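Local coordinates for protein glucanase (Klebsiella pneumoniae, PDB 5GY3) that probably cuts internal beta-1,4-glucosidic bonds in cellulose, lichenin and cereal beta-glucans as a family 8 glycoside hydrolase, at residues A[84-89]-A[131-136]; A[150-155]-A[193-198]; A[16-21]-A[30-35]. One frame throughout, in Å; residues are numbered along the deposited sequence.

Contact 1. Residues A[84-89]-A[131-136]; sequences NASDGD and QVMLPG
Ser86 OG donates to the carbonyl of Leu134, with OG and Leu134 O 2.7 Å apart, in the shortest bond across this buried contact. With OG anti to its own carbonyl carbon (chi1 -58°), the hydroxyl swings beside the backbone N, and both donors of Ser86 face the same turn. The second bond runs from Ser86 N to Pro135 O at 2.9 Å. It is nearly straight at hydrogen (165°), although the donor stands well above the plane of the carbonyl. Ala85 CA also approaches Pro135 O, at 3.5 Å, as a CH...O contact. Serine suits the first turn of a helix, where the backbone N-H has no earlier carbonyl to bind, and its small side chain also fits against sulphur: CB touches Met133 SD at 3.8 Å. Asn84 brings OD1 to 3.6 Å from Gly136 CA. Glycine suits that place, since a CB there would crowd the backbone O of Asn84. The same amide donates through ND2 to Asp89 OD2 at 2.7 Å, while OD1 accepts from Val137 N. The turn after strand 130-133 thus receives the N-H and hydroxyl of Ser86 where helix 86-103 starts, the helix start that carries Asp87, the predicted nucleophile of this family 8 active site.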
loop_
_atom_site.group_PDB
_atom_site.type_symbol
_atom_site.label_atom_id
_atom_site.label_comp_id
_atom_site.label_asym_id
_atom_site.label_seq_id
_atom_site.Cartn_x
_atom_site.Cartn_y
_atom_site.Cartn_z
ATOM N N ASN A 84 3.778 7.697 11.972
ATOM C CA ASN A 84 2.766 7.016 11.185
ATOM C C ASN A 84 3.395 6.498 9.899
ATOM O O ASN A 84 4.541 6.810 9.563
ATOM C CB ASN A 84 1.606 7.965 10.866
ATOM C CG ASN A 84 2.005 9.063 9.893
ATOM O OD1 ASN A 84 2.852 9.906 10.211
ATOM N ND2 ASN A 84 1.408 9.055 8.697
ATOM N N ALA A 85 2.629 5.691 9.176
ATOM C CA ALA A 85 2.989 5.273 7.828
ATOM C C ALA A 85 1.799 5.629 6.952
ATOM O O ALA A 85 0.707 5.079 7.130
ATOM C CB ALA A 85 3.318 3.778 7.756
ATOM N N SER A 86 1.998 6.574 6.031
ATOM C CA SER A 86 0.856 7.182 5.359
ATOM C C SER A 86 0.083 6.189 4.504
ATOM O O SER A 86 -1.124 6.378 4.292
ATOM C CB SER A 86 1.319 8.372 4.525
ATOM O OG SER A 86 1.962 9.312 5.359
ATOM N N ASP A 87 0.738 5.141 3.990
ATOM C CA ASP A 87 -0.037 4.158 3.243
ATOM C C ASP A 87 -0.949 3.373 4.172
ATOM O O ASP A 87 -2.077 3.048 3.798
ATOM C CB ASP A 87 0.863 3.231 2.409
ATOM C CG ASP A 87 1.797 2.350 3.239
ATOM O OD1 ASP A 87 2.198 2.723 4.368
ATOM O OD2 ASP A 87 2.159 1.261 2.710
ATOM N N GLY A 88 -0.490 3.075 5.389
ATOM C CA GLY A 88 -1.353 2.379 6.333
ATOM C C GLY A 88 -2.562 3.209 6.723
ATOM O O GLY A 88 -3.693 2.715 6.716
ATOM N N ASP A 89 -2.337 4.487 7.071
ATOM C CA ASP A 89 -3.451 5.389 7.370
ATOM C C ASP A 89 -4.438 5.441 6.212
ATOM O O ASP A 89 -5.657 5.468 6.418
ATOM C CB ASP A 89 -2.970 6.820 7.633
ATOM C CG ASP A 89 -1.878 6.927 8.690
ATOM O OD1 ASP A 89 -1.937 6.237 9.730
ATOM O OD2 ASP A 89 -0.972 7.762 8.480
ATOM N N GLN A 131 1.778 18.875 -5.202
ATOM C CA GLN A 131 1.321 18.319 -3.935
ATOM C C GLN A 131 1.836 16.893 -3.832
ATOM O O GLN A 131 1.665 16.111 -4.768
ATOM C CB GLN A 131 -0.205 18.321 -3.841
ATOM C CG GLN A 131 -0.823 19.718 -3.919
ATOM C CD GLN A 131 -0.351 20.609 -2.790
ATOM O OE1 GLN A 131 -0.818 20.488 -1.652
ATOM N NE2 GLN A 131 0.585 21.512 -3.093
ATOM N N VAL A 132 2.469 16.562 -2.705
ATOM C CA VAL A 132 3.056 15.240 -2.496
ATOM C C VAL A 132 2.699 14.754 -1.094
ATOM O O VAL A 132 2.669 15.538 -0.140
ATOM C CB VAL A 132 4.593 15.241 -2.700
ATOM C CG1 VAL A 132 4.968 15.920 -4.004
ATOM C CG2 VAL A 132 5.289 15.954 -1.589
ATOM N N MET A 133 2.439 13.453 -0.975
ATOM C CA MET A 133 2.192 12.812 0.309
ATOM C C MET A 133 3.493 12.219 0.846
ATOM O O MET A 133 4.117 11.374 0.190
ATOM C CB MET A 133 1.136 11.716 0.187
ATOM C CG MET A 133 0.895 10.984 1.492
ATOM S SD MET A 133 -0.367 9.692 1.372
ATOM C CE MET A 133 -1.853 10.695 1.202
ATOM N N LEU A 134 3.904 12.685 2.022
ATOM C CA LEU A 134 5.074 12.152 2.706
ATOM C C LEU A 134 4.803 10.730 3.199
ATOM O O LEU A 134 3.657 10.378 3.485
ATOM C CB LEU A 134 5.425 13.034 3.901
ATOM C CG LEU A 134 5.793 14.498 3.614
ATOM C CD1 LEU A 134 5.806 15.305 4.887
ATOM C CD2 LEU A 134 7.145 14.553 2.946
ATOM N N PRO A 135 5.848 9.896 3.327
ATOM C CA PRO A 135 5.639 8.546 3.892
ATOM C C PRO A 135 5.230 8.560 5.354
ATOM O O PRO A 135 4.691 7.558 5.838
ATOM C CB PRO A 135 7.007 7.872 3.718
ATOM C CG PRO A 135 7.686 8.641 2.612
ATOM C CD PRO A 135 7.202 10.060 2.771
ATOM N N GLY A 136 5.523 9.643 6.068
ATOM C CA GLY A 136 5.137 9.809 7.458
ATOM C C GLY A 136 5.293 11.265 7.833
ATOM O O GLY A 136 5.967 12.030 7.135
#

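Contact 2. Residues A[150-155]-A[193-198]; sequences PSYFIF and SDWVAL
Pro150 makes the close part of this contact, its ring wedged against the chain that leads into strand 196-199. CD lies 3.7 Å from Asp194 O, and CG reaches 3.8 Å from Ser193 O, while CD also meets Val196 CG2 at 4.0 Å. The side chains of Pro150 and Val196 meet nearly at right angles. Val196 holds CG1 anti to its backbone N (chi1 173°), which leaves CG2 as the branch directed at the proline. A compact, rigid ring suits this place, and Ile221 of helix 220-228 also packs on it. Toward the partly exposed side the contact thins to a single pair of tips, with Tyr152 OH 4.0 Å from Trp195 CH2 and the rings set obliquely. Each aromatic leans on something else as well, Trp195 stacking with Trp210 and Tyr152 touching Asp87, the predicted nucleophile. Beside the proline a water accepts from Ser151 N and is hydrogen-bonded to Asp194 O, 2.8 Å from the water oxygen. Meanwhile Ser193 OG donates to Trp195 O, within the bend before the strand. Cohesion here therefore comes mainly from van der Waals contact, with polar linkage between the two backbones relayed through a water.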
loop_
_atom_site.group_PDB
_atom_site.type_symbol
_atom_site.label_atom_id
_atom_site.label_comp_id
_atom_site.label_asym_id
_atom_site.label_seq_id
_atom_site.Cartn_x
_atom_site.Cartn_y
_atom_site.Cartn_z
ATOM N N PRO A 150 6.894 5.792 -3.592
ATOM C CA PRO A 150 5.786 5.838 -4.556
ATOM C C PRO A 150 4.781 4.718 -4.384
ATOM O O PRO A 150 3.656 4.851 -4.882
ATOM C CB PRO A 150 6.488 5.760 -5.926
ATOM C CG PRO A 150 7.860 5.214 -5.642
ATOM C CD PRO A 150 8.205 5.778 -4.265
ATOM N N SER A 151 5.131 3.635 -3.682
ATOM C CA SER A 151 4.144 2.607 -3.364
ATOM C C SER A 151 3.139 3.069 -2.312
ATOM O O SER A 151 2.179 2.344 -2.039
ATOM C CB SER A 151 4.837 1.323 -2.901
ATOM O OG SER A 151 5.160 1.342 -1.525
ATOM N N TYR A 152 3.334 4.252 -1.721
ATOM C CA TYR A 152 2.320 4.874 -0.872
ATOM C C TYR A 152 1.375 5.783 -1.660
ATOM O O TYR A 152 0.463 6.378 -1.066
ATOM C CB TYR A 152 2.959 5.701 0.260
ATOM C CG TYR A 152 3.790 4.959 1.294
ATOM C CD1 TYR A 152 4.289 3.685 1.057
ATOM C CD2 TYR A 152 4.078 5.556 2.516
ATOM C CE1 TYR A 152 5.059 3.016 2.008
ATOM C CE2 TYR A 152 4.855 4.902 3.476
ATOM C CZ TYR A 152 5.337 3.635 3.211
ATOM O OH TYR A 152 6.097 2.969 4.138
ATOM N N PHE A 153 1.564 5.913 -2.975
ATOM C CA PHE A 153 0.614 6.655 -3.819
ATOM C C PHE A 153 -0.537 5.711 -4.172
ATOM O O PHE A 153 -0.593 5.126 -5.256
ATOM C CB PHE A 153 1.256 7.172 -5.107
ATOM C CG PHE A 153 2.462 8.075 -4.933
ATOM C CD1 PHE A 153 2.883 8.533 -3.693
ATOM C CD2 PHE A 153 3.174 8.467 -6.063
ATOM C CE1 PHE A 153 4.015 9.359 -3.584
ATOM C CE2 PHE A 153 4.295 9.295 -5.963
ATOM C CZ PHE A 153 4.711 9.734 -4.722
ATOM N N ILE A 154 -1.482 5.563 -3.248
ATOM C CA ILE A 154 -2.527 4.522 -3.388
ATOM C C ILE A 154 -3.645 5.134 -4.227
ATOM O O ILE A 154 -4.690 5.570 -3.732
ATOM C CB ILE A 154 -2.995 3.991 -2.036
ATOM C CG1 ILE A 154 -1.767 3.533 -1.233
ATOM C CG2 ILE A 154 -3.949 2.804 -2.256
ATOM C CD1 ILE A 154 -2.085 2.929 0.125
ATOM N N PHE A 155 -3.431 5.127 -5.541
ATOM C CA PHE A 155 -4.341 5.795 -6.469
ATOM C C PHE A 155 -5.805 5.388 -6.323
ATOM O O PHE A 155 -6.663 6.284 -6.346
ATOM C CB PHE A 155 -3.857 5.560 -7.909
ATOM C CG PHE A 155 -2.452 6.024 -8.146
ATOM C CD1 PHE A 155 -2.146 7.378 -8.133
ATOM C CD2 PHE A 155 -1.437 5.104 -8.361
ATOM C CE1 PHE A 155 -0.835 7.816 -8.347
ATOM C CE2 PHE A 155 -0.124 5.535 -8.568
ATOM C CZ PHE A 155 0.166 6.890 -8.571
ATOM N N SER A 193 12.405 2.692 -7.620
ATOM C CA SER A 193 12.826 1.940 -6.442
ATOM C C SER A 193 11.784 2.055 -5.326
ATOM O O SER A 193 10.793 2.789 -5.430
ATOM C CB SER A 193 14.187 2.441 -5.963
ATOM O OG SER A 193 14.188 3.856 -5.842
ATOM N N ASP A 194 12.007 1.290 -4.251
ATOM C CA ASP A 194 11.134 1.376 -3.078
ATOM C C ASP A 194 11.055 2.806 -2.552
ATOM O O ASP A 194 9.973 3.292 -2.195
ATOM C CB ASP A 194 11.645 0.461 -1.957
ATOM C CG ASP A 194 11.532 -1.022 -2.278
ATOM O OD1 ASP A 194 10.648 -1.433 -3.055
ATOM O OD2 ASP A 194 12.348 -1.796 -1.706
ATOM N N TRP A 195 12.196 3.479 -2.469
ATOM C CA TRP A 195 12.293 4.824 -1.922
ATOM C C TRP A 195 12.962 5.732 -2.936
ATOM O O TRP A 195 13.971 5.364 -3.544
ATOM C CB TRP A 195 13.089 4.829 -0.597
ATOM C CG TRP A 195 12.450 3.987 0.444
ATOM C CD1 TRP A 195 12.656 2.654 0.668
ATOM C CD2 TRP A 195 11.496 4.416 1.423
ATOM N NE1 TRP A 195 11.880 2.227 1.718
ATOM C CE2 TRP A 195 11.160 3.290 2.199
ATOM C CE3 TRP A 195 10.887 5.640 1.708
ATOM C CZ2 TRP A 195 10.234 3.352 3.240
ATOM C CZ3 TRP A 195 9.980 5.702 2.749
ATOM C CH2 TRP A 195 9.663 4.565 3.501
ATOM N N VAL A 196 12.408 6.931 -3.093
ATOM C CA VAL A 196 12.850 7.890 -4.100
ATOM C C VAL A 196 13.066 9.235 -3.432
ATOM O O VAL A 196 12.182 9.729 -2.728
ATOM C CB VAL A 196 11.813 8.023 -5.233
ATOM C CG1 VAL A 196 12.194 9.174 -6.204
ATOM C CG2 VAL A 196 11.674 6.702 -5.972
ATOM N N ALA A 197 14.233 9.837 -3.661
ATOM C CA ALA A 197 14.507 11.179 -3.166
ATOM C C ALA A 197 14.089 12.205 -4.213
ATOM O O ALA A 197 14.560 12.166 -5.363
ATOM C CB ALA A 197 15.987 11.340 -2.829
ATOM N N LEU A 198 13.225 13.130 -3.815
ATOM C CA LEU A 198 12.762 14.209 -4.681
ATOM C C LEU A 198 13.433 15.500 -4.229
ATOM O O LEU A 198 13.218 15.946 -3.096
ATOM C CB LEU A 198 11.237 14.346 -4.607
ATOM C CG LEU A 198 10.619 15.589 -5.260
ATOM C CD1 LEU A 198 10.866 15.603 -6.768
ATOM C CD2 LEU A 198 9.124 15.672 -4.946
HETATM O O HOH W 1 8.002 2.359 -4.025
#

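Contact 3. Residues A[16-21]-A[30-35]; sequences GRIIDT and EGQGFA
Gln32 reaches from helix 29-41 to the extended chain at Gly16 and Ile18, and its amide clamps the backbone there as a neighbouring strand would. This buried junction belongs to the helical barrel, the (alpha/alpha)6 fold of family 8 glycoside hydrolases.

Hydrogen bonds come first. NE2 of Gln32 donates to Gly16 O at 3.0 Å, the acceptor lying in the plane of the amide, and OE1 of Gln32 receives Ile18 N, also at 3.0 Å, on a lone pair and nearly straight (165°). The two bonds fix the rotation of the amide, and the bend at chi2 (-53°) folds it over toward the helix's C-terminal end, alongside Gly16 and Ile18. Glutamine suits the place because one flat group offers both a donor and an acceptor. NE2 also binds Thr55 OG1. Gly16 has a positive phi (98°), a conformation easily adopted by glycine.

Apolar contacts lie beside this clamp. Ile18 slides past Gln32 in the opposite direction and presses CG1 on Ala35 CB at 3.5 Å, tighter than usual, with CD1 close to the same methyl. Small residues let the helix come near: Gly31 CA stands 6.0 Å from Ile18 CA. Leu51 of helix 45-59 covers both Ile18 and Ala35.

Other polar links join the same parts. His28 takes Gly31 N on ND1 and binds Asp20 OD2 through NE2, a bridge that ties Asp20 in the loop to the helix start. Glu30 OE2 is hydrogen-bonded to Tyr293 OH of helix 293-307. Finally, one water joins the segments, its oxygen 2.9 Å from both Ile18 O and Gln32 OE1.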
loop_
_atom_site.group_PDB
_atom_site.type_symbol
_atom_site.label_atom_id
_atom_site.label_comp_id
_atom_site.label_asym_id
_atom_site.label_seq_id
_atom_site.Cartn_x
_atom_site.Cartn_y
_atom_site.Cartn_z
ATOM N N GLY A 16 -8.086 -8.900 17.368
ATOM C CA GLY A 16 -8.169 -8.082 16.176
ATOM C C GLY A 16 -6.845 -7.729 15.521
ATOM O O GLY A 16 -6.854 -7.016 14.510
ATOM N N ARG A 17 -5.713 -8.194 16.059
ATOM C CA ARG A 17 -4.416 -7.968 15.422
ATOM C C ARG A 17 -4.215 -8.891 14.230
ATOM O O ARG A 17 -4.582 -10.070 14.275
ATOM C CB ARG A 17 -3.265 -8.199 16.411
ATOM C CG ARG A 17 -3.150 -7.181 17.498
ATOM C CD ARG A 17 -1.992 -7.478 18.466
ATOM N NE ARG A 17 -2.268 -8.654 19.292
ATOM C CZ ARG A 17 -1.479 -9.721 19.383
ATOM N NH1 ARG A 17 -0.330 -9.767 18.723
ATOM N NH2 ARG A 17 -1.834 -10.736 20.153
ATOM N N ILE A 18 -3.614 -8.348 13.164
ATOM C CA ILE A 18 -3.052 -9.140 12.072
ATOM C C ILE A 18 -1.566 -9.301 12.344
ATOM O O ILE A 18 -0.871 -8.318 12.635
ATOM C CB ILE A 18 -3.283 -8.472 10.706
ATOM C CG1 ILE A 18 -4.773 -8.457 10.380
ATOM C CG2 ILE A 18 -2.507 -9.211 9.610
ATOM C CD1 ILE A 18 -5.346 -9.810 9.997
ATOM N N ILE A 19 -1.079 -10.534 12.257
ATOM C CA ILE A 19 0.263 -10.883 12.705
ATOM C C ILE A 19 1.137 -11.129 11.487
ATOM O O ILE A 19 0.836 -11.999 10.659
ATOM C CB ILE A 19 0.236 -12.119 13.617
ATOM C CG1 ILE A 19 -0.580 -11.833 14.873
ATOM C CG2 ILE A 19 1.617 -12.501 14.005
ATOM C CD1 ILE A 19 -0.124 -10.622 15.629
ATOM N N ASP A 20 2.220 -10.360 11.379
ATOM C CA ASP A 20 3.256 -10.567 10.366
ATOM C C ASP A 20 4.173 -11.666 10.906
ATOM O O ASP A 20 5.202 -11.412 11.535
ATOM C CB ASP A 20 3.999 -9.256 10.108
ATOM C CG ASP A 20 4.803 -9.253 8.808
ATOM O OD1 ASP A 20 5.228 -10.330 8.342
ATOM O OD2 ASP A 20 5.011 -8.145 8.256
ATOM N N THR A 21 3.763 -12.924 10.680
ATOM C CA THR A 21 4.434 -14.053 11.326
ATOM C C THR A 21 5.844 -14.284 10.793
ATOM O O THR A 21 6.622 -14.992 11.442
ATOM C CB THR A 21 3.611 -15.348 11.185
ATOM O OG1 THR A 21 3.176 -15.519 9.833
ATOM C CG2 THR A 21 2.388 -15.342 12.114
ATOM N N GLU A 30 -0.389 -1.020 7.722
ATOM C CA GLU A 30 -0.573 -1.707 6.449
ATOM C C GLU A 30 -1.357 -3.002 6.642
ATOM O O GLU A 30 -2.313 -3.278 5.911
ATOM C CB GLU A 30 0.784 -1.999 5.797
ATOM C CG GLU A 30 0.689 -3.006 4.667
ATOM C CD GLU A 30 2.033 -3.567 4.244
ATOM O OE1 GLU A 30 2.886 -2.772 3.797
ATOM O OE2 GLU A 30 2.234 -4.799 4.365
ATOM N N GLY A 31 -0.961 -3.809 7.630
ATOM C CA GLY A 31 -1.637 -5.081 7.848
ATOM C C GLY A 31 -3.078 -4.916 8.298
ATOM O O GLY A 31 -3.973 -5.613 7.806
ATOM N N GLN A 32 -3.322 -4.009 9.246
ATOM C CA GLN A 32 -4.698 -3.738 9.662
ATOM C C GLN A 32 -5.528 -3.220 8.494
ATOM O O GLN A 32 -6.660 -3.666 8.284
ATOM C CB GLN A 32 -4.729 -2.734 10.814
ATOM C CG GLN A 32 -3.947 -3.145 12.047
ATOM C CD GLN A 32 -4.320 -4.528 12.558
ATOM O OE1 GLN A 32 -3.504 -5.450 12.516
ATOM N NE2 GLN A 32 -5.554 -4.681 13.052
ATOM N N GLY A 33 -4.979 -2.277 7.720
ATOM C CA GLY A 33 -5.732 -1.708 6.610
ATOM C C GLY A 33 -6.009 -2.710 5.505
ATOM O O GLY A 33 -7.124 -2.764 4.972
ATOM N N PHE A 34 -4.993 -3.495 5.120
ATOM C CA PHE A 34 -5.207 -4.583 4.167
ATOM C C PHE A 34 -6.328 -5.497 4.637
ATOM O O PHE A 34 -7.236 -5.838 3.873
ATOM C CB PHE A 34 -3.942 -5.430 3.996
ATOM C CG PHE A 34 -2.913 -4.851 3.074
ATOM C CD1 PHE A 34 -3.190 -3.766 2.269
ATOM C CD2 PHE A 34 -1.653 -5.426 3.011
ATOM C CE1 PHE A 34 -2.218 -3.254 1.409
ATOM C CE2 PHE A 34 -0.676 -4.917 2.155
ATOM C CZ PHE A 34 -0.964 -3.826 1.360
ATOM N N ALA A 35 -6.249 -5.938 5.891
ATOM C CA ALA A 35 -7.235 -6.888 6.387
ATOM C C ALA A 35 -8.617 -6.254 6.472
ATOM O O ALA A 35 -9.624 -6.916 6.198
ATOM C CB ALA A 35 -6.810 -7.418 7.750
HETATM O O HOH W 2 -0.984 -5.883 11.135
#

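In the fold
From the N terminus, contact 3 comes first and closes a short loop through strand 27-28, fastening the chain before it to helix 29-41. Contact 1 follows, closing a longer excursion made mostly of helices 86-103 and 106-123 and the hairpin 124-133. Contact 2 then brings the chain after strand 145-148 against strand 196-199, across helices 155-164 and 167-183. The three loops run in series and neither nest nor cross. Contacts 1 and 2 touch: Tyr152 and Ile154 pack on Asp87, and Tyr152 and Trp195 on Pro135. Contact 3 reaches contact 1 through Glu30, whose carboxylate approaches that of Asp87, whereas contacts 2 and 3 do not touch.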